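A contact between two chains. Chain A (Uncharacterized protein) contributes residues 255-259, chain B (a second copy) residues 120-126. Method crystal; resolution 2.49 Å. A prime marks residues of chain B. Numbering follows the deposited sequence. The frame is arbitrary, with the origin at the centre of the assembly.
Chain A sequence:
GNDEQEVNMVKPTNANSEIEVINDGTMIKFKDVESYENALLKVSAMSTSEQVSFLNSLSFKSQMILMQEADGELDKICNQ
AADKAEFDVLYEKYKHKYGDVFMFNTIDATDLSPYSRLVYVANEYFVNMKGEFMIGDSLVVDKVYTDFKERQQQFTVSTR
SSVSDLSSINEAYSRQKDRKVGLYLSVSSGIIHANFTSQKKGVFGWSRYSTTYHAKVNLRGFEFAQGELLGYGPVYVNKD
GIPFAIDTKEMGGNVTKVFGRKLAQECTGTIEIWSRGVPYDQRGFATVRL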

# COMPACT_ATOMS: atom_id res chain seq x y z
N VAL A 255 -16.81 -14.69 5.16
CA VAL A 255 -16.89 -15.95 5.89
C VAL A 255 -16.53 -15.75 7.35
O VAL A 255 -15.48 -15.17 7.64
CB VAL A 255 -15.98 -16.99 5.21
CG1 VAL A 255 -15.93 -18.30 5.98
CG2 VAL A 255 -16.41 -17.20 3.77
N THR A 256 -17.38 -16.21 8.28
CA THR A 256 -17.05 -16.12 9.71
C THR A 256 -16.85 -17.52 10.25
O THR A 256 -17.60 -18.44 9.94
CB THR A 256 -18.05 -15.30 10.50
OG1 THR A 256 -19.29 -16.00 10.57
CG2 THR A 256 -18.21 -13.88 9.95
N LYS A 257 -15.78 -17.70 11.02
CA LYS A 257 -15.42 -19.01 11.56
C LYS A 257 -14.87 -18.93 12.97
O LYS A 257 -14.22 -17.96 13.34
CB LYS A 257 -14.30 -19.64 10.67
CG LYS A 257 -14.72 -20.16 9.30
CD LYS A 257 -15.07 -21.65 9.33
CE LYS A 257 -15.29 -22.19 7.95
NZ LYS A 257 -16.34 -23.25 7.90
N VAL A 258 -15.08 -19.98 13.74
CA VAL A 258 -14.38 -20.22 14.99
C VAL A 258 -13.03 -20.67 14.46
O VAL A 258 -12.97 -21.66 13.72
CB VAL A 258 -15.08 -21.28 15.88
CG1 VAL A 258 -14.17 -21.72 17.02
CG2 VAL A 258 -16.40 -20.77 16.42
N PHE A 259 -11.99 -19.89 14.71
CA PHE A 259 -10.66 -20.20 14.18
C PHE A 259 -9.95 -21.25 15.05
O PHE A 259 -9.24 -22.10 14.54
CB PHE A 259 -9.86 -18.89 14.10
CG PHE A 259 -8.57 -18.95 13.33
CD1 PHE A 259 -8.58 -19.17 11.95
CD2 PHE A 259 -7.35 -18.74 13.96
CE1 PHE A 259 -7.38 -19.20 11.23
CE2 PHE A 259 -6.15 -18.75 13.23
CZ PHE A 259 -6.17 -18.99 11.88
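Chain B 120-126: YVANEYF

Almost everything in this contact converges on one residue, Thr256, which alone on the strand of chain A is buried deeply by the other stretch: 115 Å² of it is covered, out of 272 Å² summed over both sides, and it takes both direct hydrogen bonds of the pairing. Its side-chain hydroxyl and its backbone carbonyl are engaged by two successive residues of chain B. Thr256 OG1 donates to Glu124′ OE2 at 2.6 Å, and Tyr125′ OH donates to Thr256 O, also at 2.6 Å. Both distances are short for hydrogen bonds. Tyr125′ OH also lies 3.2 Å from Thr256 OG1, so the phenol sits close to both oxygens of the threonine.

The two backbones differ in kind. Residues 255-259 belong to a strand that extends beyond the stretch at both ends, and phi/psi values of -99/129, -114/134 and -142/150 for Val255, Thr256 and Lys257 describe an extended chain. Opposite it, Val121′ to Tyr125′ form a 3-10 segment, with phi between -51° and -67° and psi between -12° and -43°. Its i to i+3 pattern is seen in Asn123′ N to Tyr120′ O at 3.2 Å, Glu124′ N to Val121′ O at 3.2 Å and Phe126′ N to Asn123′ O at 2.9 Å; the bond from Tyr125′ N to Ala122′ O, at 3.4 Å, is weak. No backbone-to-backbone hydrogen bond crosses between the stretches, so chain B does not extend the sheet here but rests a short turn of helix against a strand.

The register is fixed by a single close approach, 4.8 Å between Thr256 CA and Ala122′ CA. From Ala122′ the segment leads away from Thr256 toward Tyr125′, running neither parallel nor antiparallel to the strand. The CA-to-CB bond of Thr256 points toward chain B, while those of its neighbours Val255 and Lys257 point away, the alternation expected of a strand. On chain B the bonds of Val121′, Glu124′ and Tyr125′ point toward chain A and that of Asn123′ points away. Residues one turn apart thus face the strand together, which lets Val121′ and Glu124′ both reach Thr256.

Thr256 adopts the p rotamer, with chi1 at 69°. Its methyl carbon CG2 packs 3.7 Å from Val121′ CB and 3.6 Å from Val121′ O, while OG1 lies 3.6 Å from Ala122′ CA. The Ala122′ side chain, whose CA-to-CB bond points sideways, continues the contact along the strand: its CB is 4.0 Å from Lys257 C and 4.2 Å from Val258 N. A looser apolar contact follows, Val258 CG2 to Ala122′ CB at 4.4 Å.

Glu124′ reaches the threonine with chi1 at 66° and chi2 at 154°. A water lies 2.8 Å from Glu124′ OE2, placed to donate to it, though it has more acceptors in reach than protons, and it accepts a weak bond from Thr256 N at 3.4 Å. At the ends of the two stretches, Phe259, Tyr120′ and Phe126′ lie out of reach, and the contact remains centred on Thr256.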

# COMPACT_ATOMS: atom_id res chain seq x y z
N TYR B 120 -16.75 -10.15 17.64
CA TYR B 120 -16.73 -11.61 17.64
C TYR B 120 -17.68 -12.04 16.53
O TYR B 120 -18.85 -12.34 16.74
CB TYR B 120 -17.11 -12.13 19.04
CG TYR B 120 -16.35 -11.41 20.15
CD1 TYR B 120 -14.97 -11.24 20.07
CD2 TYR B 120 -17.01 -10.87 21.24
CE1 TYR B 120 -14.27 -10.54 21.05
CE2 TYR B 120 -16.32 -10.19 22.24
CZ TYR B 120 -14.94 -10.04 22.15
OH TYR B 120 -14.23 -9.40 23.13
N VAL B 121 -17.12 -12.02 15.32
CA VAL B 121 -17.73 -12.19 14.01
C VAL B 121 -18.60 -13.45 13.84
O VAL B 121 -19.68 -13.35 13.22
CB VAL B 121 -16.67 -12.09 12.86
CG1 VAL B 121 -16.12 -10.69 12.77
CG2 VAL B 121 -15.54 -13.12 12.99
N ALA B 122 -18.15 -14.61 14.34
CA ALA B 122 -18.89 -15.88 14.16
C ALA B 122 -20.23 -15.86 14.91
O ALA B 122 -21.11 -16.61 14.53
CB ALA B 122 -18.04 -17.07 14.58
N ASN B 123 -20.43 -14.93 15.84
CA ASN B 123 -21.71 -14.79 16.56
C ASN B 123 -22.87 -14.34 15.64
O ASN B 123 -24.03 -14.44 16.06
CB ASN B 123 -21.57 -13.84 17.73
CG ASN B 123 -20.95 -14.49 18.93
OD1 ASN B 123 -21.04 -15.70 19.09
ND2 ASN B 123 -20.36 -13.73 19.82
N GLU B 124 -22.56 -13.90 14.40
CA GLU B 124 -23.52 -13.47 13.37
C GLU B 124 -24.58 -14.57 13.10
O GLU B 124 -25.73 -14.24 12.78
CB GLU B 124 -22.81 -13.09 12.06
CG GLU B 124 -22.09 -14.22 11.32
CD GLU B 124 -21.93 -14.05 9.82
OE1 GLU B 124 -22.50 -13.09 9.25
OE2 GLU B 124 -21.25 -14.91 9.20
N TYR B 125 -24.21 -15.84 13.27
CA TYR B 125 -25.10 -16.98 13.10
C TYR B 125 -26.24 -16.99 14.13
O TYR B 125 -27.30 -17.51 13.83
CB TYR B 125 -24.32 -18.30 13.24
CG TYR B 125 -23.19 -18.46 12.24
CD1 TYR B 125 -23.45 -18.51 10.88
CD2 TYR B 125 -21.88 -18.63 12.66
CE1 TYR B 125 -22.42 -18.60 9.95
CE2 TYR B 125 -20.84 -18.77 11.75
CZ TYR B 125 -21.11 -18.75 10.39
OH TYR B 125 -20.09 -18.88 9.48
N PHE B 126 -26.02 -16.44 15.34
CA PHE B 126 -27.03 -16.56 16.36
C PHE B 126 -27.62 -15.21 16.82
O PHE B 126 -28.76 -15.23 17.28
CB PHE B 126 -26.49 -17.34 17.56
CG PHE B 126 -25.81 -18.66 17.27
CD1 PHE B 126 -26.49 -19.68 16.61
CD2 PHE B 126 -24.51 -18.91 17.70
CE1 PHE B 126 -25.87 -20.92 16.37
CE2 PHE B 126 -23.90 -20.15 17.48
CZ PHE B 126 -24.58 -21.14 16.80
O HOH W 1 -20.53 -16.43 6.97